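Local coordinates for protein importin subunit beta-1 (Saccharomyces cerevisiae, PDB 5OWU) that carries proteins into the nucleus as the beta subunit of the import receptor, working through importin alpha, which recognises the classical nuclear localization signal of the cargo, at residues A[461-466]-A[472-477]; A[507-510]-A[515-518]; A[519-524]-A[570-575]. One frame throughout, in Å; residues are numbered along the deposited sequence. Where two conformers were deposited one is given.

Contact 1: A[461-466]-A[472-477]; sequences IGLQDH and NCSWTI
Leu-463 lays CG and CD2 against CB of Cys-473, and round them Gly-462, Ser-474 and Ile-477 complete a small buried patch. The leucine is the branched piece that reaches two ways. Its CD2 methyl lies 4.0 Å from CB of Cys-473 and only 3.4 Å from OG of Ser-474, a van der Waals touch of methyl on hydroxyl oxygen. The other methyl, CD1, meets CD1 of Ile-477, one turn beyond Cys-473, tip to tip at 3.7 Å. What lets the leucine straddle its neighbours is a first torsion of -74°, which sets CG opposite its own carbonyl carbon. SG of Cys-473 settles 3.7 Å from CA of Gly-462, against bare backbone. That approach depends on the missing side chain, since a beta carbon on Gly-462 would fall 2.3 Å from SG of Cys-473.

The two segments come from helices 452-463 and 467-484, the antiparallel helix pair of HEAT 11, and they join just beside the short turn that connects them. The face carrying Leu-463, Ser-474 and Ile-477 is covered by Leu-503 of helix 496-507, so the patch is continued into the next repeat.

Further out, the turn itself is braced by polar groups. Asp-465 takes the backbone N-H of His-466 on the anti side of its OD1, in a short bond of 2.6 Å from His-466 N. Its OD2 forms a salt bridge with Lys-428, which probably balances the negative charge. His-466 stands at the N-cap of helix 467-484, where its ND1 is bonded to the backbone N of Lys-468.

Contact 2: A[507-510]-A[515-518]; sequences ANRI and NARA
Arg-517 leaves its helix with CG opposite the backbone N (chi1 -178°), stays extended through the next bond, then bends at chi3 (66°), and this bend swings the guanidinium against the backbone of Arg-509 and Ile-510. On the way, CG and CD run past the carbonyl of Ala-507, with CG 3.4 Å from Ala-507 O. Across this contact NH1 serves both loop carbonyls: it donates to Arg-509 O at 3.1 Å, fairly straight at 160°, with the acceptor lying in the guanidinium plane but the donor well above the carbonyl plane. A second bond from NH1 to Ile-510 O, 2.9 Å long, is bent and weak. NH2 adds a weak bond to Ser-568 of helix 563-586. Arg-509, also bent at chi3, brings CD and NE to the methyl of Ala-516, with NE 4.0 Å from Ala-516 CB, while its own NH2 forms a salt bridge with Asp-511.

The first segment runs from the end of helix 496-507 into the loop of HEAT 12, and the second begins helix 516-530; Arg-517 ties the two together. Cutting Arg-517 back to an alanine would probably leave both carbonyls without this donor and the loop freer to shift. The guanidinium faces carbonyls just beyond the C-terminus of helix 496-507, whose negative ends are likely to favour its charge.

Contact 3: A[519-524]-A[570-575]; sequences SAFSAL and QELQSN
Phe-521 of helix 516-530 packs on Leu-572 and Asn-575 of helix 563-586, a contact between the neighbouring repeats HEAT 12 and HEAT 13 in the stacked helical solenoid. The helix backbones come to 6.0 Å here, from CA of Phe-521 to CA of Asn-575. Starting at the root, Phe-521 CB lies 3.7 Å from CB of Asn-575, and the next atom, CG, is 3.6 Å from the same CB. From there the ring divides. CD1 runs past the backbone carbonyl of Asn-575, whereas CD2 keeps to the CB of that residue. Beyond it, CE2 meets the CD1 methyl of Leu-572 at 3.5 Å, and CZ touches the same methyl at 3.8 Å from Leu-572 CD1. The leucine arrives at a slant to the ring, put there by a first torsion of 170° that turns CG to the far side from its backbone N.

Asn-575 crosses the phenylalanine at about a right angle, its amide plane 36° from that of the ring. Ala-507, in helix 496-507, also touches Phe-521, so the ring is wedged among three helices. The amide of Asn-575 is fixed along its own helix: ND2 donates to OE2 of Glu-571, one turn earlier, at 3.1 Å, and the proton comes down on that oxygen from above the carboxylate plane.

The three contacts follow one another along the chain and through three successive repeats: contact 1 within HEAT 11, contact 2 within HEAT 12, and contact 3 joining HEAT 12 to HEAT 13. Contacts 2 and 3 share helix 516-530 and are closest, their centres about 7 Å apart; the centre of contact 1 lies about 11 Å from that of contact 2 and about 15 Å from that of contact 3. They touch one another directly, as where Ser-474 packs on Ala-520 and where Arg-517 touches Leu-572. Side chains thus pack continuously across HEAT 11 to HEAT 13, as expected of an all-helical HEAT solenoid.

Contact 1: A[461-466]-A[472-477]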
ATOM      1  N   ILE A 461      10.639 -20.656  26.334  1.00 31.63           N
ATOM      2  CA  ILE A 461       9.443 -21.005  27.093  1.00 32.03           C
ATOM      3  C   ILE A 461       8.194 -20.530  26.360  1.00 29.70           C
ATOM      4  O   ILE A 461       7.183 -21.239  26.297  1.00 26.74           O
ATOM      5  CB  ILE A 461       9.517 -20.417  28.517  1.00 28.60           C
ATOM      6  CG1 ILE A 461      10.716 -20.984  29.289  1.00 38.52           C
ATOM      7  CG2 ILE A 461       8.218 -20.666  29.280  1.00 31.56           C
ATOM      8  CD1 ILE A 461      10.777 -22.498  29.359  1.00 50.55           C
ATOM      9  N   GLY A 462       8.239 -19.318  25.800  1.00 29.60           N
ATOM     10  CA  GLY A 462       7.055 -18.765  25.165  1.00 27.70           C
ATOM     11  C   GLY A 462       6.636 -19.510  23.913  1.00 25.95           C
ATOM     12  O   GLY A 462       5.446 -19.573  23.594  1.00 25.17           O
ATOM     13  N   LEU A 463       7.598 -20.065  23.177  1.00 27.32           N
ATOM     14  CA  LEU A 463       7.261 -20.884  22.015  1.00 22.55           C
ATOM     15  C   LEU A 463       6.454 -22.117  22.397  1.00 30.77           C
ATOM     16  O   LEU A 463       5.746 -22.667  21.547  1.00 30.05           O
ATOM     17  CB  LEU A 463       8.535 -21.307  21.287  1.00 24.72           C
ATOM     18  CG  LEU A 463       9.244 -20.213  20.476  1.00 22.73           C
ATOM     19  CD1 LEU A 463      10.587 -20.722  20.021  1.00 21.69           C
ATOM     20  CD2 LEU A 463       8.418 -19.790  19.287  1.00 27.49           C
ATOM     21  N   GLN A 464       6.560 -22.572  23.644  1.00 30.59           N
ATOM     22  CA  GLN A 464       5.803 -23.712  24.139  1.00 28.82           C
ATOM     23  C   GLN A 464       4.529 -23.299  24.851  1.00 34.43           C
ATOM     24  O   GLN A 464       3.831 -24.164  25.385  1.00 31.33           O
ATOM     25  CB  GLN A 464       6.663 -24.542  25.094  1.00 27.89           C
ATOM     26  CG  GLN A 464       7.874 -25.182  24.437  1.00 36.30           C
ATOM     27  CD  GLN A 464       8.776 -25.860  25.448  1.00 46.86           C
ATOM     28  OE1 GLN A 464       8.852 -25.445  26.603  1.00 52.88           O
ATOM     29  NE2 GLN A 464       9.460 -26.912  25.020  1.00 45.02           N
ATOM     30  N   ASP A 465       4.225 -22.004  24.876  1.00 29.99           N
ATOM     31  CA  ASP A 465       3.081 -21.467  25.589  1.00 24.49           C
ATOM     32  C   ASP A 465       1.876 -21.431  24.652  1.00 26.83           C
ATOM     33  O   ASP A 465       1.866 -22.055  23.586  1.00 31.22           O
ATOM     34  CB  ASP A 465       3.434 -20.077  26.136  1.00 30.17           C
ATOM     35  CG  ASP A 465       2.640 -19.702  27.375  1.00 36.08           C
ATOM     36  OD1 ASP A 465       1.492 -20.160  27.535  1.00 39.80           O
ATOM     37  OD2 ASP A 465       3.175 -18.925  28.188  1.00 39.77           O
ATOM     38  N   HIS A 466       0.847 -20.696  25.049  1.00 26.06           N
ATOM     39  CA  HIS A 466      -0.316 -20.483  24.204  1.00 27.22           C
ATOM     40  C   HIS A 466       0.128 -19.974  22.833  1.00 24.37           C
ATOM     41  O   HIS A 466       1.067 -19.168  22.749  1.00 29.10           O
ATOM     42  CB  HIS A 466      -1.250 -19.472  24.869  1.00 30.61           C
ATOM     43  CG  HIS A 466      -2.569 -19.310  24.182  1.00 30.20           C
ATOM     44  ND1 HIS A 466      -2.727 -18.574  23.028  1.00 30.66           N
ATOM     45  CD2 HIS A 466      -3.799 -19.779  24.500  1.00 30.46           C
ATOM     46  CE1 HIS A 466      -3.997 -18.601  22.661  1.00 36.94           C
ATOM     47  NE2 HIS A 466      -4.668 -19.326  23.539  1.00 34.75           N
ATOM     48  N   ASN A 472       4.341 -14.321  18.864  1.00 21.10           N
ATOM     49  CA  ASN A 472       5.145 -13.147  19.164  1.00 22.88           C
ATOM     50  C   ASN A 472       6.576 -13.527  19.514  1.00 25.95           C
ATOM     51  O   ASN A 472       7.504 -12.762  19.224  1.00 27.12           O
ATOM     52  CB  ASN A 472       4.472 -12.342  20.274  1.00 25.49           C
ATOM     53  CG  ASN A 472       3.294 -11.540  19.752  1.00 32.13           C
ATOM     54  OD1 ASN A 472       3.117 -11.410  18.537  1.00 34.44           O
ATOM     55  ND2 ASN A 472       2.489 -10.996  20.656  1.00 27.95           N
ATOM     56  N   CYS A 473       6.786 -14.712  20.090  1.00 22.71           N
ATOM     57  CA  CYS A 473       8.148 -15.154  20.369  1.00 23.52           C
ATOM     58  C   CYS A 473       8.915 -15.460  19.085  1.00 23.50           C
ATOM     59  O   CYS A 473      10.121 -15.198  19.009  1.00 25.79           O
ATOM     60  CB  CYS A 473       8.125 -16.369  21.291  1.00 28.12           C
ATOM     61  SG  CYS A 473       7.694 -15.920  22.968  1.00 27.29           S
ATOM     62  N   SER A 474       8.248 -16.018  18.070  1.00 25.24           N
ATOM     63  CA  SER A 474       8.919 -16.228  16.789  1.00 23.16           C
ATOM     64  C   SER A 474       9.307 -14.897  16.153  1.00 23.74           C
ATOM     65  O   SER A 474      10.427 -14.742  15.645  1.00 24.27           O
ATOM     66  CB  SER A 474       8.027 -17.042  15.840  1.00 23.56           C
ATOM     67  OG  SER A 474       8.094 -18.425  16.154  1.00 28.01           O
ATOM     68  N   TRP A 475       8.379 -13.929  16.145  1.00 23.03           N
ATOM     69  CA  TRP A 475       8.681 -12.589  15.631  0.56 29.18           C
ATOM     70  C   TRP A 475       9.860 -11.974  16.374  1.00 25.96           C
ATOM     71  O   TRP A 475      10.748 -11.343  15.775  1.00 26.66           O
ATOM     72  CB  TRP A 475       7.435 -11.700  15.766  0.56 29.27           C
ATOM     73  CG  TRP A 475       7.598 -10.238  15.384  0.56 32.37           C
ATOM     74  CD1 TRP A 475       7.640  -9.720  14.120  0.56 36.70           C
ATOM     75  CD2 TRP A 475       7.694  -9.112  16.279  0.56 27.10           C
ATOM     76  NE1 TRP A 475       7.776  -8.351  14.169  0.56 33.07           N
ATOM     77  CE2 TRP A 475       7.807  -7.952  15.480  0.56 29.61           C
ATOM     78  CE3 TRP A 475       7.697  -8.975  17.672  0.56 26.24           C
ATOM     79  CZ2 TRP A 475       7.927  -6.670  16.028  0.56 30.36           C
ATOM     80  CZ3 TRP A 475       7.822  -7.692  18.221  0.56 15.40           C
ATOM     81  CH2 TRP A 475       7.934  -6.562  17.395  0.56 30.38           C
ATOM     82  N   THR A 476       9.879 -12.148  17.698  1.00 23.89           N
ATOM     83  CA  THR A 476      10.948 -11.606  18.524  1.00 24.19           C
ATOM     84  C   THR A 476      12.281 -12.262  18.199  1.00 29.56           C
ATOM     85  O   THR A 476      13.316 -11.589  18.152  1.00 25.13           O
ATOM     86  CB  THR A 476      10.586 -11.793  19.999  1.00 26.37           C
ATOM     87  OG1 THR A 476       9.502 -10.912  20.322  1.00 33.54           O
ATOM     88  CG2 THR A 476      11.775 -11.521  20.929  1.00 22.63           C
ATOM     89  N   ILE A 477      12.275 -13.575  17.968  1.00 26.65           N
ATOM     90  CA  ILE A 477      13.509 -14.264  17.599  1.00 23.03           C
ATOM     91  C   ILE A 477      14.025 -13.741  16.266  1.00 20.67           C
ATOM     92  O   ILE A 477      15.225 -13.479  16.103  1.00 25.21           O
ATOM     93  CB  ILE A 477      13.281 -15.787  17.573  1.00 22.24           C
ATOM     94  CG1 ILE A 477      13.105 -16.305  19.005  1.00 28.27           C
ATOM     95  CG2 ILE A 477      14.436 -16.499  16.889  1.00 24.07           C
ATOM     96  CD1 ILE A 477      12.573 -17.716  19.093  1.00 26.95           C
TER

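Contact 2: A[507-510]-A[515-518]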
ATOM      1  N   ALA A 507       7.287 -25.369  15.008  1.00 25.79           N
ATOM      2  CA  ALA A 507       6.903 -25.735  13.655  1.00 30.20           C
ATOM      3  C   ALA A 507       6.242 -27.102  13.623  1.00 31.68           C
ATOM      4  O   ALA A 507       5.452 -27.374  12.715  1.00 29.83           O
ATOM      5  CB  ALA A 507       8.122 -25.703  12.739  1.00 23.47           C
ATOM      6  N   ASN A 508       6.524 -27.946  14.614  1.00 29.81           N
ATOM      7  CA  ASN A 508       5.921 -29.264  14.727  1.00 27.17           C
ATOM      8  C   ASN A 508       4.575 -29.238  15.439  1.00 40.59           C
ATOM      9  O   ASN A 508       4.054 -30.302  15.787  1.00 34.58           O
ATOM     10  CB  ASN A 508       6.868 -30.217  15.461  1.00 30.46           C
ATOM     11  CG  ASN A 508       7.779 -30.963  14.529  1.00 38.99           C
ATOM     12  OD1 ASN A 508       7.386 -31.341  13.424  1.00 42.47           O
ATOM     13  ND2 ASN A 508       9.013 -31.186  14.967  1.00 41.34           N
ATOM     14  N   ARG A 509       4.004 -28.061  15.675  1.00 35.42           N
ATOM     15  CA  ARG A 509       2.669 -28.005  16.246  1.00 28.47           C
ATOM     16  C   ARG A 509       1.680 -28.746  15.349  1.00 33.90           C
ATOM     17  O   ARG A 509       1.851 -28.828  14.129  1.00 30.64           O
ATOM     18  CB  ARG A 509       2.220 -26.553  16.436  1.00 33.63           C
ATOM     19  CG  ARG A 509       2.820 -25.868  17.669  1.00 39.44           C
ATOM     20  CD  ARG A 509       2.318 -24.430  17.804  1.00 38.47           C
ATOM     21  NE  ARG A 509       0.859 -24.384  17.854  1.00 46.30           N
ATOM     22  CZ  ARG A 509       0.131 -24.371  18.969  1.00 49.15           C
ATOM     23  NH1 ARG A 509       0.718 -24.377  20.163  1.00 36.74           N
ATOM     24  NH2 ARG A 509      -1.195 -24.345  18.885  1.00 42.98           N
ATOM     25  N   ILE A 510       0.637 -29.297  15.973  1.00 29.80           N
ATOM     26  CA  ILE A 510      -0.375 -30.043  15.237  1.00 35.68           C
ATOM     27  C   ILE A 510      -1.275 -29.102  14.452  1.00 34.87           C
ATOM     28  O   ILE A 510      -1.809 -29.475  13.400  1.00 36.78           O
ATOM     29  CB  ILE A 510      -1.172 -30.936  16.208  1.00 38.07           C
ATOM     30  CG1 ILE A 510      -0.378 -32.215  16.494  1.00 36.91           C
ATOM     31  CG2 ILE A 510      -2.551 -31.289  15.635  1.00 29.62           C
ATOM     32  CD1 ILE A 510      -0.926 -33.048  17.645  1.00 33.50           C
ATOM     33  N   ASN A 515      -1.596 -18.502  14.170  1.00 34.26           N
ATOM     34  CA  ASN A 515      -0.447 -18.405  13.276  1.00 33.78           C
ATOM     35  C   ASN A 515       0.860 -18.810  13.948  1.00 28.83           C
ATOM     36  O   ASN A 515       1.939 -18.503  13.430  1.00 32.28           O
ATOM     37  CB  ASN A 515      -0.327 -16.996  12.694  1.00 32.87           C
ATOM     38  CG  ASN A 515       0.146 -17.006  11.261  1.00 44.35           C
ATOM     39  OD1 ASN A 515      -0.372 -17.761  10.436  1.00 48.19           O
ATOM     40  ND2 ASN A 515       1.143 -16.182  10.954  1.00 48.96           N
ATOM     41  N   ALA A 516       0.792 -19.550  15.061  1.00 28.50           N
ATOM     42  CA  ALA A 516       2.017 -19.908  15.773  1.00 23.11           C
ATOM     43  C   ALA A 516       2.919 -20.836  14.960  1.00 26.82           C
ATOM     44  O   ALA A 516       4.146 -20.740  15.055  1.00 26.79           O
ATOM     45  CB  ALA A 516       1.670 -20.546  17.118  1.00 28.27           C
ATOM     46  N   ARG A 517       2.349 -21.740  14.164  1.00 25.41           N
ATOM     47  CA  ARG A 517       3.190 -22.670  13.416  1.00 28.50           C
ATOM     48  C   ARG A 517       3.840 -21.986  12.214  1.00 24.02           C
ATOM     49  O   ARG A 517       5.060 -22.075  12.019  1.00 23.86           O
ATOM     50  CB  ARG A 517       2.358 -23.883  12.986  1.00 28.47           C
ATOM     51  CG  ARG A 517       3.139 -24.948  12.232  1.00 24.80           C
ATOM     52  CD  ARG A 517       2.290 -26.203  12.036  1.00 25.72           C
ATOM     53  NE  ARG A 517       1.143 -25.977  11.160  1.00 27.27           N
ATOM     54  CZ  ARG A 517       0.114 -26.814  11.042  1.00 28.94           C
ATOM     55  NH1 ARG A 517       0.075 -27.928  11.755  1.00 29.73           N
ATOM     56  NH2 ARG A 517      -0.885 -26.539  10.210  1.00 29.50           N
ATOM     57  N   ALA A 518       3.044 -21.274  11.413  1.00 25.72           N
ATOM     58  CA  ALA A 518       3.595 -20.534  10.280  1.00 29.31           C
ATOM     59  C   ALA A 518       4.665 -19.543  10.724  1.00 27.60           C
ATOM     60  O   ALA A 518       5.726 -19.432  10.089  1.00 23.87           O
ATOM     61  CB  ALA A 518       2.472 -19.804   9.540  1.00 30.60           C
TER

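Contact 3: A[519-524]-A[570-575]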
ATOM      1  N   SER A 519       4.410 -18.816  11.817  1.00 27.79           N
ATOM      2  CA  SER A 519       5.406 -17.883  12.330  1.00 27.32           C
ATOM      3  C   SER A 519       6.705 -18.604  12.649  1.00 21.82           C
ATOM      4  O   SER A 519       7.797 -18.105  12.334  1.00 25.32           O
ATOM      5  CB  SER A 519       4.861 -17.163  13.565  1.00 27.06           C
ATOM      6  OG  SER A 519       3.745 -16.366  13.204  1.00 43.16           O
ATOM      7  N   ALA A 520       6.612 -19.802  13.236  1.00 22.09           N
ATOM      8  CA  ALA A 520       7.833 -20.545  13.529  1.00 21.09           C
ATOM      9  C   ALA A 520       8.574 -20.867  12.243  1.00 17.81           C
ATOM     10  O   ALA A 520       9.797 -20.691  12.157  1.00 24.69           O
ATOM     11  CB  ALA A 520       7.510 -21.822  14.301  1.00 26.39           C
ATOM     12  N   PHE A 521       7.841 -21.292  11.208  1.00 25.64           N
ATOM     13  CA  PHE A 521       8.507 -21.568   9.941  1.00 23.06           C
ATOM     14  C   PHE A 521       9.168 -20.306   9.408  1.00 27.22           C
ATOM     15  O   PHE A 521      10.310 -20.349   8.925  1.00 24.60           O
ATOM     16  CB  PHE A 521       7.516 -22.142   8.931  1.00 25.89           C
ATOM     17  CG  PHE A 521       7.321 -23.633   9.060  1.00 25.94           C
ATOM     18  CD1 PHE A 521       8.280 -24.510   8.578  1.00 31.90           C
ATOM     19  CD2 PHE A 521       6.183 -24.152   9.654  1.00 26.53           C
ATOM     20  CE1 PHE A 521       8.109 -25.880   8.684  1.00 32.18           C
ATOM     21  CE2 PHE A 521       6.010 -25.519   9.766  1.00 27.41           C
ATOM     22  CZ  PHE A 521       6.981 -26.385   9.277  1.00 23.89           C
ATOM     23  N   SER A 522       8.495 -19.159   9.543  1.00 25.03           N
ATOM     24  CA  SER A 522       9.109 -17.921   9.086  0.63 27.46           C
ATOM     25  C   SER A 522      10.420 -17.672   9.819  1.00 28.83           C
ATOM     26  O   SER A 522      11.426 -17.316   9.192  1.00 28.12           O
ATOM     27  CB  SER A 522       8.153 -16.744   9.272  0.63 26.64           C
ATOM     28  OG  SER A 522       8.726 -15.562   8.744  0.63 28.32           O
ATOM     29  N   ALA A 523      10.441 -17.897  11.138  1.00 23.06           N
ATOM     30  CA  ALA A 523      11.674 -17.655  11.877  1.00 24.85           C
ATOM     31  C   ALA A 523      12.757 -18.619  11.426  1.00 23.76           C
ATOM     32  O   ALA A 523      13.927 -18.224  11.303  1.00 24.73           O
ATOM     33  CB  ALA A 523      11.434 -17.764  13.383  1.00 25.40           C
ATOM     34  N   LEU A 524      12.378 -19.858  11.091  1.00 24.02           N
ATOM     35  CA  LEU A 524      13.374 -20.791  10.585  1.00 25.64           C
ATOM     36  C   LEU A 524      14.014 -20.251   9.317  1.00 25.85           C
ATOM     37  O   LEU A 524      15.229 -20.378   9.120  1.00 29.93           O
ATOM     38  CB  LEU A 524      12.751 -22.166  10.337  1.00 26.48           C
ATOM     39  CG  LEU A 524      12.452 -23.004  11.584  1.00 27.84           C
ATOM     40  CD1 LEU A 524      11.810 -24.308  11.164  1.00 27.79           C
ATOM     41  CD2 LEU A 524      13.703 -23.264  12.405  1.00 25.09           C
ATOM     42  N   GLN A 570      -2.553 -27.233   3.320  1.00 35.07           N
ATOM     43  CA  GLN A 570      -1.923 -26.512   2.217  1.00 34.58           C
ATOM     44  C   GLN A 570      -1.005 -25.403   2.730  1.00 29.35           C
ATOM     45  O   GLN A 570       0.123 -25.245   2.247  1.00 26.91           O
ATOM     46  CB  GLN A 570      -2.997 -25.946   1.287  1.00 38.19           C
ATOM     47  CG  GLN A 570      -3.525 -26.979   0.295  1.00 50.85           C
ATOM     48  CD  GLN A 570      -4.989 -26.781  -0.068  1.00 53.89           C
ATOM     49  OE1 GLN A 570      -5.605 -25.780   0.302  1.00 62.16           O
ATOM     50  NE2 GLN A 570      -5.552 -27.736  -0.804  1.00 52.33           N
ATOM     51  N   GLU A 571      -1.475 -24.621   3.709  1.00 32.77           N
ATOM     52  CA  GLU A 571      -0.634 -23.570   4.289  1.00 28.71           C
ATOM     53  C   GLU A 571       0.616 -24.159   4.933  1.00 27.21           C
ATOM     54  O   GLU A 571       1.708 -23.594   4.808  1.00 29.67           O
ATOM     55  CB  GLU A 571      -1.434 -22.759   5.310  1.00 38.33           C
ATOM     56  CG  GLU A 571      -0.612 -21.789   6.183  1.00 40.23           C
ATOM     57  CD  GLU A 571      -0.055 -20.606   5.404  1.00 52.54           C
ATOM     58  OE1 GLU A 571      -0.366 -20.485   4.200  1.00 42.86           O
ATOM     59  OE2 GLU A 571       0.695 -19.797   5.999  1.00 43.74           O
ATOM     60  N   LEU A 572       0.481 -25.301   5.618  1.00 33.17           N
ATOM     61  CA  LEU A 572       1.647 -25.947   6.219  1.00 27.82           C
ATOM     62  C   LEU A 572       2.649 -26.381   5.156  1.00 24.76           C
ATOM     63  O   LEU A 572       3.863 -26.196   5.318  1.00 24.39           O
ATOM     64  CB  LEU A 572       1.210 -27.145   7.060  1.00 25.56           C
ATOM     65  CG  LEU A 572       2.330 -28.058   7.559  1.00 29.52           C
ATOM     66  CD1 LEU A 572       3.349 -27.272   8.408  1.00 30.00           C
ATOM     67  CD2 LEU A 572       1.750 -29.209   8.352  1.00 30.70           C
ATOM     68  N   GLN A 573       2.168 -26.972   4.062  1.00 25.71           N
ATOM     69  CA  GLN A 573       3.086 -27.383   3.005  1.00 26.34           C
ATOM     70  C   GLN A 573       3.759 -26.174   2.366  1.00 24.24           C
ATOM     71  O   GLN A 573       4.935 -26.234   1.996  1.00 25.83           O
ATOM     72  CB  GLN A 573       2.348 -28.208   1.953  1.00 28.20           C
ATOM     73  CG  GLN A 573       1.853 -29.536   2.487  1.00 24.38           C
ATOM     74  CD  GLN A 573       1.223 -30.385   1.412  1.00 33.85           C
ATOM     75  OE1 GLN A 573       0.332 -29.936   0.698  1.00 34.44           O
ATOM     76  NE2 GLN A 573       1.687 -31.620   1.290  1.00 35.66           N
ATOM     77  N   SER A 574       3.023 -25.070   2.225  1.00 29.27           N
ATOM     78  CA  SER A 574       3.619 -23.826   1.746  1.00 32.81           C
ATOM     79  C   SER A 574       4.731 -23.346   2.682  1.00 30.94           C
ATOM     80  O   SER A 574       5.834 -23.013   2.231  1.00 31.22           O
ATOM     81  CB  SER A 574       2.519 -22.771   1.593  1.00 33.47           C
ATOM     82  OG  SER A 574       3.046 -21.488   1.301  1.00 39.69           O
ATOM     83  N   ASN A 575       4.464 -23.314   3.993  1.00 27.50           N
ATOM     84  CA  ASN A 575       5.497 -22.933   4.960  1.00 22.65           C
ATOM     85  C   ASN A 575       6.738 -23.797   4.801  1.00 26.85           C
ATOM     86  O   ASN A 575       7.877 -23.293   4.754  1.00 29.99           O
ATOM     87  CB  ASN A 575       4.967 -23.059   6.396  1.00 24.70           C
ATOM     88  CG  ASN A 575       3.729 -22.212   6.662  1.00 29.18           C
ATOM     89  OD1 ASN A 575       2.961 -22.509   7.580  1.00 36.63           O
ATOM     90  ND2 ASN A 575       3.525 -21.166   5.869  1.00 40.62           N
TER